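Local coordinates for protein multiheme cytochrome cf (Carboxydothermus ferrireducens DSM 11255, PDB 6QVM) that probably passes electrons through its chain of c-type hemes to insoluble extracellular iron(III) while seated in the surface layer of the cell, at residues E396-V410 with H559-L573. Residues are numbered along the deposited sequence; the frame is centred on the assembly and turned at random.
With CA (calcium ion), chain S; HEC (heme c), chain L; NGA (2-acetamido-2-deoxy-beta-D-galactopyranose), chain D.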
loop_
_atom_site.group_PDB
_atom_site.type_symbol
_atom_site.label_atom_id
_atom_site.label_comp_id
_atom_site.label_asym_id
_atom_site.label_seq_id
_atom_site.Cartn_x
_atom_site.Cartn_y
_atom_site.Cartn_z
ATOM N N GLU A 396 4.271 -8.494 -15.989
ATOM C CA GLU A 396 4.057 -8.908 -17.372
ATOM C C GLU A 396 2.685 -8.516 -17.907
ATOM O O GLU A 396 2.482 -8.562 -19.122
ATOM C CB GLU A 396 4.232 -10.420 -17.509
ATOM C CG GLU A 396 3.209 -11.236 -16.722
ATOM C CD GLU A 396 3.703 -11.632 -15.337
ATOM O OE1 GLU A 396 3.333 -12.731 -14.867
ATOM O OE2 GLU A 396 4.463 -10.848 -14.725
ATOM N N TYR A 397 1.750 -8.119 -17.039
ATOM C CA TYR A 397 0.371 -7.901 -17.466
ATOM C C TYR A 397 0.237 -6.807 -18.524
ATOM O O TYR A 397 -0.752 -6.803 -19.265
ATOM C CB TYR A 397 -0.503 -7.563 -16.254
ATOM C CG TYR A 397 -0.696 -6.083 -16.037
ATOM C CD1 TYR A 397 0.304 -5.312 -15.465
ATOM C CD2 TYR A 397 -1.879 -5.456 -16.405
ATOM C CE1 TYR A 397 0.138 -3.954 -15.273
ATOM C CE2 TYR A 397 -2.058 -4.100 -16.212
ATOM C CZ TYR A 397 -1.045 -3.352 -15.647
ATOM O OH TYR A 397 -1.219 -2.000 -15.449
ATOM N N ASN A 398 1.192 -5.876 -18.605
ATOM C CA ASN A 398 1.143 -4.797 -19.586
ATOM C C ASN A 398 2.350 -4.811 -20.519
ATOM O O ASN A 398 2.665 -3.791 -21.136
ATOM C CB ASN A 398 1.021 -3.434 -18.899
ATOM C CG ASN A 398 2.193 -3.122 -17.980
ATOM O OD1 ASN A 398 3.166 -3.872 -17.900
ATOM N ND2 ASN A 398 2.101 -1.998 -17.283
ATOM N N ASP A 399 3.030 -5.948 -20.635
ATOM C CA ASP A 399 4.247 -6.042 -21.420
ATOM C C ASP A 399 3.924 -6.345 -22.883
ATOM O O ASP A 399 2.767 -6.511 -23.277
ATOM C CB ASP A 399 5.173 -7.105 -20.831
ATOM C CG ASP A 399 5.883 -6.633 -19.577
ATOM O OD1 ASP A 399 5.653 -5.473 -19.169
ATOM O OD2 ASP A 399 6.679 -7.416 -19.013
ATOM N N GLU A 400 4.975 -6.424 -23.696
ATOM C CA GLU A 400 4.879 -6.769 -25.108
ATOM C C GLU A 400 5.308 -8.219 -25.292
ATOM O O GLU A 400 6.394 -8.610 -24.849
ATOM C CB GLU A 400 5.760 -5.835 -25.938
ATOM C CG GLU A 400 5.763 -6.104 -27.434
ATOM C CD GLU A 400 6.666 -5.140 -28.189
ATOM O OE1 GLU A 400 6.512 -5.012 -29.426
ATOM O OE2 GLU A 400 7.527 -4.507 -27.536
ATOM N N TYR A 401 4.458 -9.010 -25.941
ATOM C CA TYR A 401 4.643 -10.452 -26.039
ATOM C C TYR A 401 4.939 -10.869 -27.470
ATOM O O TYR A 401 4.309 -10.384 -28.415
ATOM C CB TYR A 401 3.397 -11.219 -25.589
ATOM C CG TYR A 401 2.711 -10.727 -24.342
ATOM C CD1 TYR A 401 3.429 -10.192 -23.280
ATOM C CD2 TYR A 401 1.332 -10.815 -24.225
ATOM C CE1 TYR A 401 2.788 -9.743 -22.140
ATOM C CE2 TYR A 401 0.685 -10.378 -23.095
ATOM C CZ TYR A 401 1.414 -9.844 -22.051
ATOM O OH TYR A 401 0.756 -9.403 -20.925
ATOM N N ALA A 402 5.881 -11.793 -27.617
ATOM C CA ALA A 402 6.037 -12.589 -28.829
ATOM C C ALA A 402 5.576 -14.001 -28.470
ATOM O O ALA A 402 6.325 -14.775 -27.862
ATOM C CB ALA A 402 7.478 -12.568 -29.338
ATOM N N ILE A 403 4.335 -14.324 -28.816
ATOM C CA ILE A 403 3.802 -15.658 -28.564
ATOM C C ILE A 403 4.379 -16.610 -29.605
ATOM O O ILE A 403 4.228 -16.390 -30.811
ATOM C CB ILE A 403 2.269 -15.655 -28.601
ATOM C CG1 ILE A 403 1.715 -14.569 -27.670
ATOM C CG2 ILE A 403 1.728 -17.022 -28.208
ATOM C CD1 ILE A 403 0.212 -14.389 -27.760
ATOM N N ALA A 404 5.040 -17.667 -29.141
ATOM C CA ALA A 404 5.701 -18.593 -30.048
ATOM C C ALA A 404 4.700 -19.217 -31.012
ATOM O O ALA A 404 3.601 -19.611 -30.621
ATOM C CB ALA A 404 6.424 -19.685 -29.262
ATOM N N GLY A 405 5.089 -19.302 -32.283
ATOM C CA GLY A 405 4.215 -19.808 -33.313
ATOM C C GLY A 405 3.201 -18.813 -33.835
ATOM O O GLY A 405 2.437 -19.154 -34.745
ATOM N N VAL A 406 3.151 -17.607 -33.280
ATOM C CA VAL A 406 2.297 -16.535 -33.780
ATOM C C VAL A 406 3.200 -15.373 -34.166
ATOM O O VAL A 406 3.916 -14.828 -33.315
ATOM C CB VAL A 406 1.253 -16.092 -32.743
ATOM C CG1 VAL A 406 0.439 -14.913 -33.270
ATOM C CG2 VAL A 406 0.352 -17.251 -32.355
ATOM N N SER A 407 3.179 -14.999 -35.441
ATOM C CA SER A 407 3.981 -13.871 -35.884
ATOM C C SER A 407 3.373 -12.559 -35.397
ATOM O O SER A 407 2.210 -12.491 -34.988
ATOM C CB SER A 407 4.115 -13.871 -37.407
ATOM O OG SER A 407 2.896 -13.496 -38.021
ATOM N N GLY A 408 4.183 -11.508 -35.451
ATOM C CA GLY A 408 3.830 -10.245 -34.840
ATOM C C GLY A 408 4.062 -10.264 -33.339
ATOM O O GLY A 408 4.422 -11.277 -32.740
ATOM N N THR A 409 3.861 -9.104 -32.720
ATOM C CA THR A 409 3.885 -8.999 -31.271
ATOM C C THR A 409 2.643 -8.259 -30.796
ATOM O O THR A 409 1.968 -7.574 -31.570
ATOM C CB THR A 409 5.145 -8.290 -30.756
ATOM O OG1 THR A 409 5.128 -6.911 -31.150
ATOM C CG2 THR A 409 6.405 -8.958 -31.282
ATOM N N VAL A 410 2.331 -8.422 -29.511
ATOM C CA VAL A 410 1.069 -7.938 -28.968
ATOM C C VAL A 410 1.318 -7.438 -27.553
ATOM O O VAL A 410 2.185 -7.948 -26.838
ATOM C CB VAL A 410 0.000 -9.054 -28.994
ATOM C CG1 VAL A 410 -0.073 -9.769 -27.661
ATOM C CG2 VAL A 410 -1.364 -8.511 -29.413
ATOM N N HIS A 559 0.496 -13.345 -15.204
ATOM C CA HIS A 559 -0.411 -12.279 -15.609
ATOM C C HIS A 559 -0.394 -12.035 -17.115
ATOM O O HIS A 559 -0.699 -10.926 -17.562
ATOM C CB HIS A 559 -0.073 -10.980 -14.877
ATOM C CG HIS A 559 -0.403 -11.004 -13.418
ATOM N ND1 HIS A 559 0.088 -11.962 -12.556
ATOM C CD2 HIS A 559 -1.168 -10.179 -12.663
ATOM C CE1 HIS A 559 -0.368 -11.733 -11.337
ATOM N NE2 HIS A 559 -1.130 -10.654 -11.374
ATOM N N TYR A 560 -0.021 -13.041 -17.910
ATOM C CA TYR A 560 -0.099 -12.878 -19.357
ATOM C C TYR A 560 -1.530 -12.994 -19.861
ATOM O O TYR A 560 -1.866 -12.401 -20.891
ATOM C CB TYR A 560 0.786 -13.906 -20.062
ATOM C CG TYR A 560 2.270 -13.671 -19.880
ATOM C CD1 TYR A 560 2.941 -12.725 -20.641
ATOM C CD2 TYR A 560 3.000 -14.393 -18.944
ATOM C CE1 TYR A 560 4.295 -12.499 -20.480
ATOM C CE2 TYR A 560 4.358 -14.173 -18.773
ATOM C CZ TYR A 560 4.999 -13.229 -19.551
ATOM O OH TYR A 560 6.345 -13.004 -19.394
ATOM N N PHE A 561 -2.369 -13.758 -19.156
ATOM C CA PHE A 561 -3.784 -13.943 -19.474
ATOM C C PHE A 561 -4.006 -14.670 -20.797
ATOM O O PHE A 561 -5.146 -14.991 -21.143
ATOM C CB PHE A 561 -4.522 -12.601 -19.474
ATOM C CG PHE A 561 -4.595 -11.950 -18.121
ATOM C CD1 PHE A 561 -5.579 -12.312 -17.217
ATOM C CD2 PHE A 561 -3.680 -10.979 -17.754
ATOM C CE1 PHE A 561 -5.647 -11.719 -15.972
ATOM C CE2 PHE A 561 -3.744 -10.379 -16.509
ATOM C CZ PHE A 561 -4.729 -10.751 -15.616
ATOM N N LYS A 562 -2.932 -14.970 -21.523
ATOM C CA LYS A 562 -3.034 -15.758 -22.742
ATOM C C LYS A 562 -3.121 -17.235 -22.382
ATOM O O LYS A 562 -2.288 -17.749 -21.631
ATOM C CB LYS A 562 -1.830 -15.497 -23.646
ATOM C CG LYS A 562 -1.678 -14.050 -24.082
ATOM C CD LYS A 562 -2.782 -13.640 -25.040
ATOM C CE LYS A 562 -2.620 -12.190 -25.449
ATOM N NZ LYS A 562 -3.458 -11.829 -26.625
ATOM N N VAL A 563 -4.126 -17.917 -22.918
ATOM C CA VAL A 563 -4.381 -19.304 -22.555
ATOM C C VAL A 563 -3.544 -20.215 -23.437
ATOM O O VAL A 563 -3.506 -20.050 -24.663
ATOM C CB VAL A 563 -5.876 -19.630 -22.694
ATOM C CG1 VAL A 563 -6.215 -20.891 -21.949
ATOM C CG2 VAL A 563 -6.727 -18.474 -22.201
ATOM N N GLY A 564 -2.865 -21.171 -22.812
ATOM C CA GLY A 564 -2.299 -22.270 -23.562
ATOM C C GLY A 564 -3.384 -23.195 -24.076
ATOM O O GLY A 564 -4.446 -23.347 -23.487
ATOM N N LYS A 565 -3.104 -23.823 -25.206
ATOM C CA LYS A 565 -4.043 -24.722 -25.862
ATOM C C LYS A 565 -3.342 -26.004 -26.287
ATOM O O LYS A 565 -3.306 -26.336 -27.470
ATOM C CB LYS A 565 -4.666 -24.014 -27.058
ATOM C CG LYS A 565 -5.573 -22.848 -26.674
ATOM C CD LYS A 565 -6.077 -22.053 -27.876
ATOM C CE LYS A 565 -4.944 -21.304 -28.556
ATOM N NZ LYS A 565 -5.435 -20.468 -29.687
ATOM N N PRO A 566 -2.801 -26.784 -25.341
ATOM C CA PRO A 566 -2.801 -26.563 -23.898
ATOM C C PRO A 566 -1.596 -25.764 -23.365
ATOM O O PRO A 566 -1.687 -25.145 -22.295
ATOM C CB PRO A 566 -2.791 -27.978 -23.353
ATOM C CG PRO A 566 -1.992 -28.736 -24.356
ATOM C CD PRO A 566 -2.267 -28.120 -25.683
ATOM N N THR A 567 -0.478 -25.788 -24.085
ATOM C CA THR A 567 0.717 -25.069 -23.673
ATOM C C THR A 567 0.927 -23.828 -24.534
ATOM O O THR A 567 0.499 -23.763 -25.690
ATOM C CB THR A 567 1.970 -25.943 -23.736
ATOM O OG1 THR A 567 2.317 -26.189 -25.105
ATOM C CG2 THR A 567 1.751 -27.260 -23.010
ATOM N N ILE A 568 1.577 -22.829 -23.939
ATOM C CA ILE A 568 1.917 -21.590 -24.623
ATOM C C ILE A 568 3.323 -21.192 -24.197
ATOM O O ILE A 568 3.754 -21.461 -23.071
ATOM C CB ILE A 568 0.897 -20.467 -24.318
ATOM C CG1 ILE A 568 1.135 -19.252 -25.215
ATOM C CG2 ILE A 568 0.957 -20.073 -22.851
ATOM C CD1 ILE A 568 0.011 -18.237 -25.147
ATOM N N SER A 569 4.054 -20.579 -25.125
ATOM C CA SER A 569 5.385 -20.051 -24.862
ATOM C C SER A 569 5.422 -18.587 -25.268
ATOM O O SER A 569 5.019 -18.240 -26.383
ATOM C CB SER A 569 6.454 -20.839 -25.618
ATOM O OG SER A 569 7.088 -21.767 -24.759
ATOM N N ILE A 570 5.892 -17.733 -24.363
ATOM C CA ILE A 570 5.937 -16.297 -24.592
ATOM C C ILE A 570 7.359 -15.801 -24.385
ATOM O O ILE A 570 8.033 -16.188 -23.423
ATOM C CB ILE A 570 4.965 -15.535 -23.670
ATOM C CG1 ILE A 570 3.568 -16.156 -23.735
ATOM C CG2 ILE A 570 4.923 -14.062 -24.043
ATOM C CD1 ILE A 570 2.460 -15.230 -23.257
ATOM N N ASP A 571 7.813 -14.952 -25.303
ATOM C CA ASP A 571 9.001 -14.138 -25.107
ATOM C C ASP A 571 8.550 -12.726 -24.759
ATOM O O ASP A 571 7.890 -12.058 -25.564
ATOM C CB ASP A 571 9.902 -14.141 -26.343
ATOM C CG ASP A 571 10.720 -15.418 -26.465
ATOM O OD1 ASP A 571 10.453 -16.367 -25.696
ATOM O OD2 ASP A 571 11.622 -15.476 -27.331
ATOM N N ASN A 572 8.885 -12.291 -23.548
ATOM C CA ASN A 572 8.511 -10.971 -23.050
ATOM C C ASN A 572 9.545 -9.977 -23.564
ATOM O O ASN A 572 10.650 -9.874 -23.026
ATOM C CB ASN A 572 8.432 -10.985 -21.528
ATOM C CG ASN A 572 7.716 -9.774 -20.968
ATOM O OD1 ASN A 572 7.850 -8.663 -21.487
ATOM N ND2 ASN A 572 6.950 -9.981 -19.908
ATOM N N LEU A 573 9.186 -9.240 -24.614
ATOM C CA LEU A 573 10.117 -8.290 -25.210
ATOM C C LEU A 573 10.324 -7.055 -24.345
ATOM O O LEU A 573 11.348 -6.380 -24.490
ATOM C CB LEU A 573 9.636 -7.884 -26.608
ATOM C CG LEU A 573 9.558 -9.067 -27.573
ATOM C CD1 LEU A 573 9.107 -8.648 -28.957
ATOM C CD2 LEU A 573 10.897 -9.778 -27.637
HETATM CA CA CA S . 5.419 -4.295 -17.111
HETATM FE FE HEC L . -1.890 -9.684 -9.715
HETATM C CHA HEC L . -1.695 -12.843 -8.401
HETATM C CHB HEC L . 1.084 -8.886 -8.237
HETATM C CHC HEC L . -1.877 -6.673 -11.411
HETATM C CHD HEC L . -5.200 -10.099 -10.520
HETATM N NA HEC L . -0.566 -10.665 -8.511
HETATM C C1A HEC L . -0.660 -11.980 -8.104
HETATM C C2A HEC L . 0.524 -12.290 -7.324
HETATM C C3A HEC L . 1.289 -11.194 -7.278
HETATM C C4A HEC L . 0.617 -10.156 -8.024
HETATM C CMA HEC L . 2.642 -11.072 -6.553
HETATM C CAA HEC L . 0.841 -13.664 -6.695
HETATM C CBA HEC L . 1.333 -14.547 -7.846
HETATM C CGA HEC L . 1.585 -15.951 -7.373
HETATM O O1A HEC L . 2.782 -16.334 -7.339
HETATM O O2A HEC L . 0.612 -16.680 -7.039
HETATM N NB HEC L . -0.655 -8.074 -9.797
HETATM C C1B HEC L . 0.577 -7.999 -9.170
HETATM C C2B HEC L . 1.257 -6.826 -9.670
HETATM C C3B HEC L . 0.436 -6.195 -10.532
HETATM C C4B HEC L . -0.780 -6.984 -10.638
HETATM C CMB HEC L . 2.646 -6.364 -9.202
HETATM C CAB HEC L . 0.713 -4.891 -11.333
HETATM C CBB HEC L . 1.949 -5.015 -12.266
HETATM N NC HEC L . -3.305 -8.552 -10.696
HETATM C C1C HEC L . -3.053 -7.396 -11.419
HETATM C C2C HEC L . -4.238 -7.046 -12.179
HETATM C C3C HEC L . -5.144 -8.037 -12.001
HETATM C C4C HEC L . -4.582 -8.970 -11.027
HETATM C CMC HEC L . -4.317 -5.856 -13.169
HETATM C CAC HEC L . -6.585 -8.143 -12.585
HETATM C CBC HEC L . -6.626 -8.141 -14.132
HETATM N ND HEC L . -3.235 -11.228 -9.491
HETATM C C1D HEC L . -4.562 -11.168 -9.915
HETATM C C2D HEC L . -5.192 -12.423 -9.594
HETATM C C3D HEC L . -4.105 -13.278 -8.937
HETATM C C4D HEC L . -2.915 -12.462 -8.925
HETATM C CMD HEC L . -6.655 -12.814 -9.866
HETATM C CAD HEC L . -4.261 -14.721 -8.427
HETATM C CBD HEC L . -3.604 -15.619 -9.475
HETATM C CGD HEC L . -3.850 -17.074 -9.166
HETATM O O1D HEC L . -2.954 -17.903 -9.483
HETATM O O2D HEC L . -4.931 -17.402 -8.602
HETATM C C1 NGA D . 5.975 -1.548 -28.189
HETATM C C2 NGA D . 6.908 -1.253 -29.365
HETATM C C3 NGA D . 8.381 -1.321 -28.917
HETATM C C4 NGA D . 8.524 -0.411 -27.700
HETATM C C5 NGA D . 7.505 -0.723 -26.608
HETATM C C6 NGA D . 7.608 0.261 -25.448
HETATM C C7 NGA D . 5.630 -1.843 -31.380
HETATM C C8 NGA D . 5.101 -0.434 -31.401
HETATM N N2 NGA D . 6.513 -2.169 -30.427
HETATM O O3 NGA D . 9.346 -0.927 -29.899
HETATM O O4 NGA D . 8.314 0.920 -28.108
HETATM O O5 NGA D . 6.196 -0.654 -27.124
HETATM O O6 NGA D . 8.813 0.033 -24.751
HETATM O O7 NGA D . 5.241 -2.647 -32.230
HETATM O O HOH W 1 7.188 -5.991 -16.752
HETATM O O HOH W 2 -2.671 -9.983 -21.319
HETATM O O HOH W 3 7.445 -3.095 -16.245
HETATM O O HOH W 4 5.909 -2.184 -18.622
#
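Asp399 OD2 is gripped from two directions: Asn572 ND2 donates to its anti lone pair at 2.7 Å, and a water bound to the calcium ion donates too. The other oxygen, OD1, lies 2.4 Å from the calcium, so one carboxylate joins the metal site, which Glu384, Gly395, Asn398 and waters share, to the end of strand 567-572. Asn572 stands at the N-cap of helix 573-576, and its ND2 also donates to Tyr560 OH, which lies in the amide plane; the two bonds fix the rotation of the amide.

Tyr560 is packed from two sides. Glu396 CG sits over the centre of one face, a CH-pi contact 3.8 Å from the centroid, while the ring edge points at a face of Tyr401 in a T-shaped pair with planes 68° apart. A leucine in place of Tyr560 has no hydroxyl for Asn572 ND2 and no aromatic edge for the Tyr401 face, and would probably leave the capping amide freer to turn. The Glu396 chain, bent at chi2 (-94°), turns the carboxylate back toward its own backbone, where OE1 accepts from His559 N at 2.9 Å, nearly straight (176°) and from above the carboxylate plane; Arg393 forms a salt bridge with the same oxygen.

Beyond this cluster the two segments continue as antiparallel strands, Ala402 and Asp571 forming the hydrogen-bonded pair, with Ile403 CG2 against Ile568 CD1 (3.7 Å). His559 NE2 ligates a heme iron opposite His477. Polar bonds thus join calcium site, helix cap and Tyr560, whose packing on Glu396 carries the link to the His559 backbone, perhaps steadying that heme ligand.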